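Local coordinates for protein type III restriction-modification enzyme EcoP15I Res subunit (Escherichia coli, PDB 4ZCF) that cleaves double-stranded DNA downstream of one of two inversely oriented recognition sites as the ATP-dependent motor and nuclease subunit of a type III restriction enzyme, together with Mod, at residues 19-24 with 80-85; 271-276 with 534-539; 281-286 with 564-569. All coordinates share one frame; numbering follows the deposited sequence.

Contact 1: residues 19-24 with 80-85; sequences DAVMNV and IDVSME
Val21 of helix 12-22 meets Val82 of strand 79-84 methyl to methyl, CG2 to CG2 at 3.6 Å, with the two side chains crossing at about a right angle. With its CG1 turned anti to the backbone N (chi1 -176°), Val21 keeps CG2 beside that N and presents this branch to the strand. Beside it, Ala20 packs on Val264 of the neighbouring strand and on helix 50-64. Three residues on, Val24 points toward the strand and meets Ile80 tip to tip, its CG1 lying 3.8 Å from Ile80 CD1. Val24 also packs on Val264 and on Tyr53 of helix 50-64, while its carbonyl accepts a hydrogen bond from Asn56. Ile80 and Val82 alternate with Asp81, whose side chain leaves from the other side of the strand and forms a salt bridge with Arg251. All four touching residues are buried, and the join between helix and sheet is purely apolar. The strand runs on toward Gly89, Lys90 and Thr91 of the AMP pocket. This is the helix-on-sheet packing of a RecA-like helicase domain, in which the strand leading into the P-loop lies inside a parallel sheet.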
ATOM      1  N   ASP C  19      -4.754  21.174  33.738  1.00 49.71           N
ATOM      2  CA  ASP C  19      -5.558  22.319  34.175  1.00 50.22           C
ATOM      3  C   ASP C  19      -4.876  23.635  33.828  1.00 56.42           C
ATOM      4  O   ASP C  19      -5.545  24.557  33.366  1.00 57.00           O
ATOM      5  CB  ASP C  19      -5.813  22.240  35.691  1.00 51.93           C
ATOM      6  CG  ASP C  19      -6.645  21.060  36.179  1.00 65.10           C
ATOM      7  OD1 ASP C  19      -6.985  20.179  35.351  1.00 66.17           O
ATOM      8  OD2 ASP C  19      -6.919  20.993  37.397  1.00 70.83           O
ATOM      9  N   ALA C  20      -3.545  23.712  34.020  1.00 52.69           N
ATOM     10  CA  ALA C  20      -2.783  24.917  33.735  1.00 52.14           C
ATOM     11  C   ALA C  20      -2.853  25.360  32.258  1.00 58.59           C
ATOM     12  O   ALA C  20      -2.877  26.563  32.005  1.00 59.09           O
ATOM     13  CB  ALA C  20      -1.358  24.766  34.220  1.00 52.40           C
ATOM     14  N   VAL C  21      -2.974  24.406  31.294  1.00 56.11           N
ATOM     15  CA  VAL C  21      -3.130  24.719  29.854  1.00 55.95           C
ATOM     16  C   VAL C  21      -4.609  25.010  29.572  1.00 60.30           C
ATOM     17  O   VAL C  21      -4.927  25.907  28.782  1.00 60.15           O
ATOM     18  CB  VAL C  21      -2.565  23.620  28.903  1.00 59.59           C
ATOM     19  CG1 VAL C  21      -2.668  24.028  27.435  1.00 58.84           C
ATOM     20  CG2 VAL C  21      -1.121  23.276  29.245  1.00 59.41           C
ATOM     21  N   MET C  22      -5.513  24.253  30.220  1.00 56.79           N
ATOM     22  CA  MET C  22      -6.962  24.447  30.062  1.00 56.56           C
ATOM     23  C   MET C  22      -7.469  25.819  30.568  1.00 59.33           C
ATOM     24  O   MET C  22      -8.365  26.401  29.938  1.00 58.96           O
ATOM     25  CB  MET C  22      -7.757  23.293  30.708  1.00 58.62           C
ATOM     26  CG  MET C  22      -7.778  22.003  29.880  1.00 61.49           C
ATOM     27  SD  MET C  22      -7.902  22.191  28.078  1.00 64.78           S
ATOM     28  CE  MET C  22      -9.579  22.752  27.891  1.00 60.82           C
ATOM     29  N   ASN C  23      -6.888  26.326  31.690  1.00 54.29           N
ATOM     30  CA  ASN C  23      -7.251  27.613  32.304  1.00 53.98           C
ATOM     31  C   ASN C  23      -6.925  28.852  31.429  1.00 57.93           C
ATOM     32  O   ASN C  23      -7.558  29.894  31.602  1.00 57.96           O
ATOM     33  CB  ASN C  23      -6.662  27.751  33.703  1.00 52.21           C
ATOM     34  CG  ASN C  23      -7.209  26.803  34.737  1.00 67.52           C
ATOM     35  OD1 ASN C  23      -8.413  26.523  34.796  1.00 59.07           O
ATOM     36  ND2 ASN C  23      -6.324  26.317  35.608  1.00 58.95           N
ATOM     37  N   VAL C  24      -5.972  28.717  30.477  1.00 53.14           N
ATOM     38  CA  VAL C  24      -5.560  29.726  29.491  1.00 51.75           C
ATOM     39  C   VAL C  24      -6.724  29.981  28.514  1.00 57.21           C
ATOM     40  O   VAL C  24      -6.842  31.076  27.965  1.00 58.17           O
ATOM     41  CB  VAL C  24      -4.272  29.250  28.748  1.00 54.47           C
ATOM     42  CG1 VAL C  24      -4.005  30.025  27.460  1.00 54.20           C
ATOM     43  CG2 VAL C  24      -3.059  29.306  29.658  1.00 53.94           C
ATOM     44  N   ILE C  80       2.435  28.677  24.546  1.00 48.77           N
ATOM     45  CA  ILE C  80       2.180  28.337  25.947  1.00 48.09           C
ATOM     46  C   ILE C  80       3.276  27.338  26.399  1.00 53.44           C
ATOM     47  O   ILE C  80       3.596  26.400  25.656  1.00 53.39           O
ATOM     48  CB  ILE C  80       0.735  27.786  26.103  1.00 50.58           C
ATOM     49  CG1 ILE C  80      -0.298  28.800  25.556  1.00 51.08           C
ATOM     50  CG2 ILE C  80       0.426  27.392  27.551  1.00 50.01           C
ATOM     51  CD1 ILE C  80      -1.611  28.220  25.114  1.00 61.22           C
ATOM     52  N   ASP C  81       3.874  27.562  27.592  1.00 49.84           N
ATOM     53  CA  ASP C  81       4.935  26.688  28.094  1.00 49.44           C
ATOM     54  C   ASP C  81       4.595  25.896  29.334  1.00 53.28           C
ATOM     55  O   ASP C  81       4.002  26.423  30.275  1.00 52.89           O
ATOM     56  CB  ASP C  81       6.243  27.451  28.294  1.00 51.48           C
ATOM     57  CG  ASP C  81       6.782  28.034  27.012  1.00 64.84           C
ATOM     58  OD1 ASP C  81       6.616  27.393  25.953  1.00 66.70           O
ATOM     59  OD2 ASP C  81       7.394  29.119  27.069  1.00 67.74           O
ATOM     60  N   VAL C  82       5.002  24.619  29.324  1.00 49.61           N
ATOM     61  CA  VAL C  82       4.841  23.656  30.408  1.00 49.11           C
ATOM     62  C   VAL C  82       6.234  23.092  30.685  1.00 54.31           C
ATOM     63  O   VAL C  82       6.919  22.650  29.756  1.00 54.89           O
ATOM     64  CB  VAL C  82       3.810  22.539  30.069  1.00 51.60           C
ATOM     65  CG1 VAL C  82       3.745  21.485  31.163  1.00 50.74           C
ATOM     66  CG2 VAL C  82       2.425  23.113  29.811  1.00 50.99           C
ATOM     67  N   SER C  83       6.662  23.152  31.949  1.00 50.25           N
ATOM     68  CA  SER C  83       7.956  22.649  32.372  1.00 50.03           C
ATOM     69  C   SER C  83       7.781  21.498  33.359  1.00 54.09           C
ATOM     70  O   SER C  83       7.216  21.660  34.443  1.00 52.94           O
ATOM     71  CB  SER C  83       8.833  23.763  32.938  1.00 53.12           C
ATOM     72  OG  SER C  83      10.112  23.247  33.267  1.00 62.56           O
ATOM     73  N   MET C  84       8.211  20.309  32.932  1.00 51.03           N
ATOM     74  CA  MET C  84       8.123  19.073  33.709  1.00 50.00           C
ATOM     75  C   MET C  84       9.426  18.356  33.598  1.00 54.15           C
ATOM     76  O   MET C  84       9.933  18.192  32.490  1.00 53.96           O
ATOM     77  CB  MET C  84       7.001  18.168  33.185  1.00 51.74           C
ATOM     78  CG  MET C  84       5.669  18.844  33.124  1.00 54.76           C
ATOM     79  SD  MET C  84       4.390  17.702  33.582  1.00 59.22           S
ATOM     80  CE  MET C  84       3.071  18.539  33.034  1.00 56.16           C
ATOM     81  N   GLU C  85       9.978  17.915  34.730  1.00 52.45           N
ATOM     82  CA  GLU C  85      11.246  17.180  34.713  1.00 53.47           C
ATOM     83  C   GLU C  85      11.104  15.750  34.138  1.00 59.22           C
ATOM     84  O   GLU C  85       9.991  15.220  34.021  1.00 57.17           O
ATOM     85  CB  GLU C  85      11.912  17.184  36.101  1.00 54.71           C
ATOM     86  CG  GLU C  85      13.433  17.108  36.084  1.00 66.49           C
ATOM     87  CD  GLU C  85      14.196  17.795  34.959  1.00 87.81           C
ATOM     88  OE1 GLU C  85      14.415  19.027  35.032  1.00 71.68           O
ATOM     89  OE2 GLU C  85      14.628  17.076  34.029  1.00 82.48           O
TER

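Contact 2: residues 271-276 with 534-539; sequences DAFNDD and RGLRLP. With AMP (adenosine monophosphate), chain H.
Phe273 and Leu536 make the closer half of this contact, their side chains crossing at about a right angle. Leu536 CD2 lies obliquely to the ring, 3.8 Å from Phe273 CE1, and CD1 approaches Phe273 CZ at 4.1 Å. Ile281 of the adjoining strand extends this apolar patch. The other half is looser and borders solvent: Leu538 brings its two methyls near the Asp276 carbonyl, with CD1 and CD2 each 4.1 Å from Asp276 O, while the exposed Asp276 carboxylate leads away. From the same loop, Arg537 turns to the nucleotide. Its chain bends at chi3 (50°), and AMP N3 lies over one guanidinium face, offset toward the rim, with Arg537 NH2 3.4 Å from AMP N3. Arg537 NH1 also makes a long, weak ion pair with Asp509, another residue of the pocket. Replacing Arg537 by an alanine would probably uncover that side of the adenine and leave Asp509 without this distant partner. The loop's sequence is consistent with the arginine-bearing motif VI of helicases. The chemistry implies nonpolar packing between the segments, with Lys279 hydrogen-bonding the carbonyls of Gly535 and Arg537, while the arginine meets the base through its flat face.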
ATOM      1  N   ASP C 271      11.381  19.346  42.968  1.00 64.61           N
ATOM      2  CA  ASP C 271      10.040  18.851  43.315  1.00 64.58           C
ATOM      3  C   ASP C 271       9.882  17.337  43.047  1.00 68.73           C
ATOM      4  O   ASP C 271       9.332  16.632  43.894  1.00 69.17           O
ATOM      5  CB  ASP C 271       8.951  19.629  42.556  1.00 66.58           C
ATOM      6  CG  ASP C 271       9.046  21.144  42.625  1.00 77.55           C
ATOM      7  OD1 ASP C 271       9.375  21.674  43.714  1.00 79.63           O
ATOM      8  OD2 ASP C 271       8.743  21.801  41.609  1.00 80.97           O
ATOM      9  N   ALA C 272      10.392  16.847  41.885  1.00 63.63           N
ATOM     10  CA  ALA C 272      10.339  15.441  41.463  1.00 62.49           C
ATOM     11  C   ALA C 272      11.005  14.516  42.488  1.00 66.38           C
ATOM     12  O   ALA C 272      10.330  13.628  43.018  1.00 66.32           O
ATOM     13  CB  ALA C 272      10.976  15.273  40.089  1.00 62.89           C
ATOM     14  N   PHE C 273      12.303  14.769  42.806  1.00 62.14           N
ATOM     15  CA  PHE C 273      13.107  14.035  43.787  1.00 61.10           C
ATOM     16  C   PHE C 273      12.589  14.212  45.230  1.00 66.73           C
ATOM     17  O   PHE C 273      12.544  13.232  45.971  1.00 66.77           O
ATOM     18  CB  PHE C 273      14.586  14.456  43.700  1.00 62.21           C
ATOM     19  CG  PHE C 273      15.407  13.828  42.590  1.00 62.80           C
ATOM     20  CD1 PHE C 273      15.693  12.469  42.594  1.00 64.51           C
ATOM     21  CD2 PHE C 273      15.966  14.614  41.586  1.00 64.30           C
ATOM     22  CE1 PHE C 273      16.469  11.896  41.577  1.00 65.13           C
ATOM     23  CE2 PHE C 273      16.729  14.036  40.561  1.00 66.49           C
ATOM     24  CZ  PHE C 273      16.985  12.683  40.572  1.00 64.04           C
ATOM     25  N   ASN C 274      12.180  15.445  45.615  1.00 64.60           N
ATOM     26  CA  ASN C 274      11.673  15.796  46.957  1.00 64.86           C
ATOM     27  C   ASN C 274      10.347  15.156  47.323  1.00 68.52           C
ATOM     28  O   ASN C 274      10.226  14.603  48.420  1.00 67.52           O
ATOM     29  CB  ASN C 274      11.598  17.313  47.153  1.00 67.02           C
ATOM     30  CG  ASN C 274      12.897  17.960  47.551  1.00 87.59           C
ATOM     31  OD1 ASN C 274      13.994  17.528  47.175  1.00 81.65           O
ATOM     32  ND2 ASN C 274      12.792  19.013  48.333  1.00 80.99           N
ATOM     33  N   ASP C 275       9.350  15.249  46.418  1.00 65.95           N
ATOM     34  CA  ASP C 275       8.028  14.648  46.596  1.00 65.82           C
ATOM     35  C   ASP C 275       8.006  13.157  46.232  1.00 68.96           C
ATOM     36  O   ASP C 275       6.932  12.562  46.119  1.00 68.68           O
ATOM     37  CB  ASP C 275       6.954  15.450  45.859  1.00 67.88           C
ATOM     38  CG  ASP C 275       6.530  16.676  46.636  1.00 85.29           C
ATOM     39  OD1 ASP C 275       7.428  17.444  47.079  1.00 87.35           O
ATOM     40  OD2 ASP C 275       5.306  16.870  46.817  1.00 92.83           O
ATOM     41  N   ASP C 276       9.211  12.555  46.097  1.00 64.93           N
ATOM     42  CA  ASP C 276       9.488  11.146  45.806  1.00 64.60           C
ATOM     43  C   ASP C 276       8.678  10.569  44.624  1.00 67.01           C
ATOM     44  O   ASP C 276       8.258   9.404  44.656  1.00 67.26           O
ATOM     45  CB  ASP C 276       9.357  10.293  47.084  1.00 66.67           C
ATOM     46  CG  ASP C 276      10.011  10.912  48.299  1.00 77.47           C
ATOM     47  OD1 ASP C 276      11.254  11.092  48.278  1.00 78.55           O
ATOM     48  OD2 ASP C 276       9.278  11.249  49.260  1.00 82.33           O
ATOM     49  N   ARG C 534      16.803   7.644  32.593  1.00 62.44           N
ATOM     50  CA  ARG C 534      16.484   6.402  31.879  1.00 62.70           C
ATOM     51  C   ARG C 534      16.003   5.286  32.850  1.00 69.10           C
ATOM     52  O   ARG C 534      15.385   4.303  32.416  1.00 69.65           O
ATOM     53  CB  ARG C 534      17.687   5.927  31.023  1.00 61.44           C
ATOM     54  CG  ARG C 534      18.478   7.060  30.363  1.00 60.78           C
ATOM     55  CD  ARG C 534      19.379   6.576  29.249  1.00 64.90           C
ATOM     56  NE  ARG C 534      20.528   7.463  29.028  1.00 79.35           N
ATOM     57  CZ  ARG C 534      20.517   8.574  28.291  1.00 93.76           C
ATOM     58  NH1 ARG C 534      19.400   8.971  27.691  1.00 87.93           N
ATOM     59  NH2 ARG C 534      21.614   9.305  28.164  1.00 77.36           N
ATOM     60  N   GLY C 535      16.284   5.469  34.147  1.00 65.84           N
ATOM     61  CA  GLY C 535      15.897   4.546  35.214  1.00 65.07           C
ATOM     62  C   GLY C 535      15.325   5.221  36.448  1.00 66.74           C
ATOM     63  O   GLY C 535      15.354   4.634  37.528  1.00 65.37           O
ATOM     64  N   LEU C 536      14.784   6.451  36.293  1.00 63.15           N
ATOM     65  CA  LEU C 536      14.196   7.266  37.364  1.00 62.78           C
ATOM     66  C   LEU C 536      12.744   6.935  37.704  1.00 67.63           C
ATOM     67  O   LEU C 536      12.307   7.192  38.831  1.00 67.85           O
ATOM     68  CB  LEU C 536      14.257   8.755  36.998  1.00 62.45           C
ATOM     69  CG  LEU C 536      15.490   9.556  37.393  1.00 66.71           C
ATOM     70  CD1 LEU C 536      15.228  11.043  37.203  1.00 67.29           C
ATOM     71  CD2 LEU C 536      15.896   9.299  38.814  1.00 67.12           C
ATOM     72  N   ARG C 537      11.980   6.440  36.714  1.00 63.29           N
ATOM     73  CA  ARG C 537      10.561   6.134  36.846  1.00 62.20           C
ATOM     74  C   ARG C 537      10.250   5.098  37.920  1.00 64.40           C
ATOM     75  O   ARG C 537      11.036   4.183  38.154  1.00 62.71           O
ATOM     76  CB  ARG C 537       9.966   5.741  35.490  1.00 62.50           C
ATOM     77  CG  ARG C 537       9.504   6.935  34.644  1.00 71.08           C
ATOM     78  CD  ARG C 537       9.120   6.536  33.220  1.00 84.98           C
ATOM     79  NE  ARG C 537       8.199   5.392  33.178  1.00100.57           N
ATOM     80  CZ  ARG C 537       7.910   4.688  32.085  1.00114.03           C
ATOM     81  NH1 ARG C 537       8.459   5.005  30.918  1.00 97.87           N
ATOM     82  NH2 ARG C 537       7.067   3.665  32.151  1.00100.30           N
ATOM     83  N   LEU C 538       9.104   5.276  38.590  1.00 61.77           N
ATOM     84  CA  LEU C 538       8.638   4.395  39.656  1.00 61.47           C
ATOM     85  C   LEU C 538       8.261   3.010  39.104  1.00 66.38           C
ATOM     86  O   LEU C 538       7.556   2.920  38.100  1.00 66.41           O
ATOM     87  CB  LEU C 538       7.512   5.050  40.471  1.00 61.18           C
ATOM     88  CG  LEU C 538       7.874   6.390  41.153  1.00 65.21           C
ATOM     89  CD1 LEU C 538       6.664   7.024  41.792  1.00 65.06           C
ATOM     90  CD2 LEU C 538       8.981   6.220  42.201  1.00 66.48           C
ATOM     91  N   PRO C 539       8.802   1.926  39.699  1.00 63.20           N
ATOM     92  CA  PRO C 539       8.564   0.585  39.138  1.00 62.63           C
ATOM     93  C   PRO C 539       7.146   0.032  39.285  1.00 65.70           C
ATOM     94  O   PRO C 539       6.364   0.507  40.110  1.00 64.77           O
ATOM     95  CB  PRO C 539       9.603  -0.277  39.862  1.00 64.25           C
ATOM     96  CG  PRO C 539       9.781   0.401  41.166  1.00 68.79           C
ATOM     97  CD  PRO C 539       9.696   1.864  40.877  1.00 64.47           C
TER
HETATM   98  P   AMP H1001       9.148  11.524  25.496  1.00149.65           P
HETATM   99  O1P AMP H1001      10.436  12.106  25.050  1.00149.75           O
HETATM  100  O2P AMP H1001       8.700  12.455  26.561  1.00150.01           O
HETATM  101  O3P AMP H1001       8.210  11.792  24.376  1.00150.41           O
HETATM  102  O5' AMP H1001       9.226   9.981  25.893  1.00146.20           O
HETATM  103  C5' AMP H1001       8.830   9.551  27.183  1.00142.34           C
HETATM  104  C4' AMP H1001       8.200   8.195  27.148  1.00137.95           C
HETATM  105  O4' AMP H1001       7.786   7.792  28.482  1.00136.59           O
HETATM  106  C3' AMP H1001       6.958   8.216  26.328  1.00135.05           C
HETATM  107  O3' AMP H1001       7.282   7.850  24.986  1.00133.05           O
HETATM  108  C2' AMP H1001       6.025   7.277  26.978  1.00135.17           C
HETATM  109  O2' AMP H1001       6.142   5.966  26.408  1.00135.54           O
HETATM  110  C1' AMP H1001       6.454   7.205  28.408  1.00135.26           C
HETATM  111  N9  AMP H1001       5.560   7.806  29.313  1.00133.99           N
HETATM  112  C8  AMP H1001       5.336   9.105  29.351  1.00133.10           C
HETATM  113  N7  AMP H1001       4.458   9.388  30.353  1.00131.98           N
HETATM  114  C5  AMP H1001       4.172   8.106  31.010  1.00131.72           C
HETATM  115  C6  AMP H1001       3.385   7.624  32.094  1.00129.99           C
HETATM  116  N6  AMP H1001       2.594   8.510  32.869  1.00128.94           N
HETATM  117  N1  AMP H1001       3.400   6.295  32.373  1.00129.48           N
HETATM  118  C2  AMP H1001       4.116   5.434  31.663  1.00129.84           C
HETATM  119  N3  AMP H1001       4.873   5.811  30.637  1.00130.84           N
HETATM  120  C4  AMP H1001       4.950   7.109  30.260  1.00132.55           C

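Contact 3: residues 281-286 with 564-569; sequences IDAYIE and DFVDSL
Phe565 turns its CG anti to the backbone N (chi1 -164°), which carries the ring to the methyl of Ala283, while Ile285 keeps CG1 beside its own backbone N and sends CD1 toward the root of the same phenylalanine. The Ala283 methyl is the centre of the contact. Its CB lies 3.6 Å from Phe565 CD2, approaching the ring obliquely, and is equally near, at 3.6 Å, to Val566 CG1, so that two successive residues of the helix share one small strand residue. Farther along the strand, Ile285 CD1 packs on Phe565 CB at 4.0 Å. Strand 280-285 belongs to the parallel sheet of the second RecA-like domain, lying between strands 553-558 and 591-593. Helix 565-576 comes between those two flanking strands in the chain and passes across the strand that separates them, forming a beta-alpha-beta crossover. The axes of residues 281-285 and 565-569 approach to 9.6 Å, and their directions differ by 139°, nearer antiparallel than parallel. Asp282 and Tyr284 leave from the opposite side of the strand, where Tyr284 stacks on Tyr557 and packs on helix 368-389. The Phe565 ring also meets that of Tyr556, with the planes at about 10°, and touches Val532 of helix 528-532.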
ATOM      1  N   ILE C 281      19.085   8.374  43.832  1.00 65.49           N
ATOM      2  CA  ILE C 281      20.301   7.869  43.175  1.00 65.79           C
ATOM      3  C   ILE C 281      21.342   7.321  44.157  1.00 70.81           C
ATOM      4  O   ILE C 281      21.575   7.930  45.198  1.00 70.30           O
ATOM      5  CB  ILE C 281      20.931   8.896  42.177  1.00 68.75           C
ATOM      6  CG1 ILE C 281      19.872   9.754  41.425  1.00 69.47           C
ATOM      7  CG2 ILE C 281      21.957   8.234  41.228  1.00 68.76           C
ATOM      8  CD1 ILE C 281      19.018   9.025  40.317  1.00 78.75           C
ATOM      9  N   ASP C 282      21.992   6.192  43.789  1.00 68.37           N
ATOM     10  CA  ASP C 282      23.072   5.555  44.545  1.00 68.68           C
ATOM     11  C   ASP C 282      24.261   5.305  43.618  1.00 72.15           C
ATOM     12  O   ASP C 282      24.350   4.261  42.964  1.00 71.04           O
ATOM     13  CB  ASP C 282      22.600   4.279  45.266  1.00 71.06           C
ATOM     14  CG  ASP C 282      21.768   4.538  46.511  1.00 85.71           C
ATOM     15  OD1 ASP C 282      22.009   5.567  47.189  1.00 85.79           O
ATOM     16  OD2 ASP C 282      20.886   3.706  46.818  1.00 96.03           O
ATOM     17  N   ALA C 283      25.154   6.308  43.537  1.00 69.27           N
ATOM     18  CA  ALA C 283      26.325   6.308  42.666  1.00 69.63           C
ATOM     19  C   ALA C 283      27.507   5.471  43.152  1.00 75.52           C
ATOM     20  O   ALA C 283      27.859   5.520  44.336  1.00 74.75           O
ATOM     21  CB  ALA C 283      26.766   7.727  42.398  1.00 70.37           C
ATOM     22  N   TYR C 284      28.125   4.713  42.208  1.00 73.77           N
ATOM     23  CA  TYR C 284      29.289   3.843  42.414  1.00 74.02           C
ATOM     24  C   TYR C 284      30.432   4.264  41.494  1.00 80.09           C
ATOM     25  O   TYR C 284      30.286   4.183  40.268  1.00 80.58           O
ATOM     26  CB  TYR C 284      28.939   2.371  42.151  1.00 74.82           C
ATOM     27  CG  TYR C 284      27.951   1.776  43.127  1.00 76.56           C
ATOM     28  CD1 TYR C 284      28.384   1.164  44.300  1.00 78.38           C
ATOM     29  CD2 TYR C 284      26.585   1.788  42.861  1.00 77.35           C
ATOM     30  CE1 TYR C 284      27.479   0.600  45.198  1.00 78.99           C
ATOM     31  CE2 TYR C 284      25.669   1.224  43.749  1.00 78.27           C
ATOM     32  CZ  TYR C 284      26.121   0.621  44.912  1.00 85.49           C
ATOM     33  OH  TYR C 284      25.220   0.064  45.793  1.00 85.65           O
ATOM     34  N   ILE C 285      31.567   4.705  42.083  1.00 76.78           N
ATOM     35  CA  ILE C 285      32.763   5.132  41.347  1.00 77.07           C
ATOM     36  C   ILE C 285      33.812   4.000  41.391  1.00 83.09           C
ATOM     37  O   ILE C 285      34.394   3.742  42.451  1.00 83.70           O
ATOM     38  CB  ILE C 285      33.337   6.473  41.889  1.00 80.24           C
ATOM     39  CG1 ILE C 285      32.273   7.457  42.487  1.00 80.88           C
ATOM     40  CG2 ILE C 285      34.316   7.123  40.922  1.00 81.31           C
ATOM     41  CD1 ILE C 285      31.270   8.176  41.560  1.00 89.13           C
ATOM     42  N   GLU C 286      34.049   3.327  40.246  1.00 79.92           N
ATOM     43  CA  GLU C 286      34.992   2.203  40.147  1.00 79.83           C
ATOM     44  C   GLU C 286      36.423   2.623  39.749  1.00 83.67           C
ATOM     45  O   GLU C 286      36.631   3.143  38.653  1.00 83.11           O
ATOM     46  CB  GLU C 286      34.419   1.098  39.228  1.00 81.16           C
ATOM     47  CG  GLU C 286      35.380  -0.013  38.819  1.00 91.69           C
ATOM     48  CD  GLU C 286      35.665  -1.087  39.853  1.00111.39           C
ATOM     49  OE1 GLU C 286      34.701  -1.729  40.333  1.00 97.67           O
ATOM     50  OE2 GLU C 286      36.862  -1.347  40.113  1.00105.01           O
ATOM     51  N   ASP C 564      33.322  13.500  40.640  1.00 82.01           N
ATOM     52  CA  ASP C 564      32.429  14.576  41.084  1.00 81.23           C
ATOM     53  C   ASP C 564      30.939  14.257  40.874  1.00 82.57           C
ATOM     54  O   ASP C 564      30.105  15.079  41.250  1.00 81.83           O
ATOM     55  CB  ASP C 564      32.792  15.877  40.376  1.00 82.08           C
ATOM     56  N   PHE C 565      30.619  13.062  40.299  1.00 77.47           N
ATOM     57  CA  PHE C 565      29.281  12.549  39.950  1.00 76.57           C
ATOM     58  C   PHE C 565      28.074  12.955  40.813  1.00 80.16           C
ATOM     59  O   PHE C 565      27.107  13.478  40.258  1.00 80.12           O
ATOM     60  CB  PHE C 565      29.289  11.034  39.647  1.00 78.07           C
ATOM     61  CG  PHE C 565      28.046  10.565  38.925  1.00 79.36           C
ATOM     62  CD1 PHE C 565      27.938  10.683  37.543  1.00 82.14           C
ATOM     63  CD2 PHE C 565      26.968  10.038  39.629  1.00 81.41           C
ATOM     64  CE1 PHE C 565      26.773  10.279  36.877  1.00 82.93           C
ATOM     65  CE2 PHE C 565      25.807   9.630  38.963  1.00 84.05           C
ATOM     66  CZ  PHE C 565      25.716   9.759  37.593  1.00 82.00           C
ATOM     67  N   VAL C 566      28.099  12.680  42.136  1.00 75.76           N
ATOM     68  CA  VAL C 566      26.979  13.021  43.028  1.00 74.83           C
ATOM     69  C   VAL C 566      26.910  14.525  43.354  1.00 79.07           C
ATOM     70  O   VAL C 566      25.819  15.069  43.512  1.00 77.91           O
ATOM     71  CB  VAL C 566      26.778  12.058  44.244  1.00 77.66           C
ATOM     72  CG1 VAL C 566      27.650  10.810  44.131  1.00 77.22           C
ATOM     73  CG2 VAL C 566      26.983  12.749  45.589  1.00 77.26           C
ATOM     74  N   ASP C 567      28.084  15.187  43.416  1.00 76.29           N
ATOM     75  CA  ASP C 567      28.232  16.618  43.693  1.00 76.24           C
ATOM     76  C   ASP C 567      27.782  17.410  42.468  1.00 80.11           C
ATOM     77  O   ASP C 567      27.067  18.402  42.617  1.00 80.31           O
ATOM     78  CB  ASP C 567      29.696  16.966  44.049  1.00 78.35           C
ATOM     79  CG  ASP C 567      30.440  15.897  44.839  1.00 91.97           C
ATOM     80  OD1 ASP C 567      30.708  14.808  44.268  1.00 92.77           O
ATOM     81  OD2 ASP C 567      30.778  16.155  46.017  1.00 99.11           O
ATOM     82  N   SER C 568      28.193  16.955  41.259  1.00 75.76           N
ATOM     83  CA  SER C 568      27.862  17.557  39.966  1.00 75.07           C
ATOM     84  C   SER C 568      26.388  17.335  39.582  1.00 78.88           C
ATOM     85  O   SER C 568      25.808  18.204  38.927  1.00 78.73           O
ATOM     86  CB  SER C 568      28.785  17.021  38.879  1.00 75.55           C
ATOM     87  N   LEU C 569      25.787  16.180  39.984  1.00 74.15           N
ATOM     88  CA  LEU C 569      24.380  15.873  39.714  1.00 73.02           C
ATOM     89  C   LEU C 569      23.473  16.631  40.668  1.00 75.49           C
ATOM     90  O   LEU C 569      22.457  17.175  40.227  1.00 74.73           O
ATOM     91  CB  LEU C 569      24.121  14.380  39.815  1.00 73.63           C
TER

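Contact 1 comes first in the chain and belongs to the first RecA-like sheet; contacts 2 and 3 follow, their segments alternating. Both sheets have the strand order 3-4-2-5-6-1-7, and strands 79-84 and 280-285 hold the same sixth place. The centres of contacts 1 and 2 lie about 20 Å apart, of 2 and 3 about 17 Å, and of 1 and 3 about 33 Å. Contacts 2 and 3 touch through Ile281, whose CD1 is 3.5 Å from Leu536 CD2; after a short loop, strand 280-285 follows helix 269-274. Contact 2 joins the helix after the first sheet's last strand to a loop of the second domain, and its Arg537 reaches AMP, whose pocket draws residues from both.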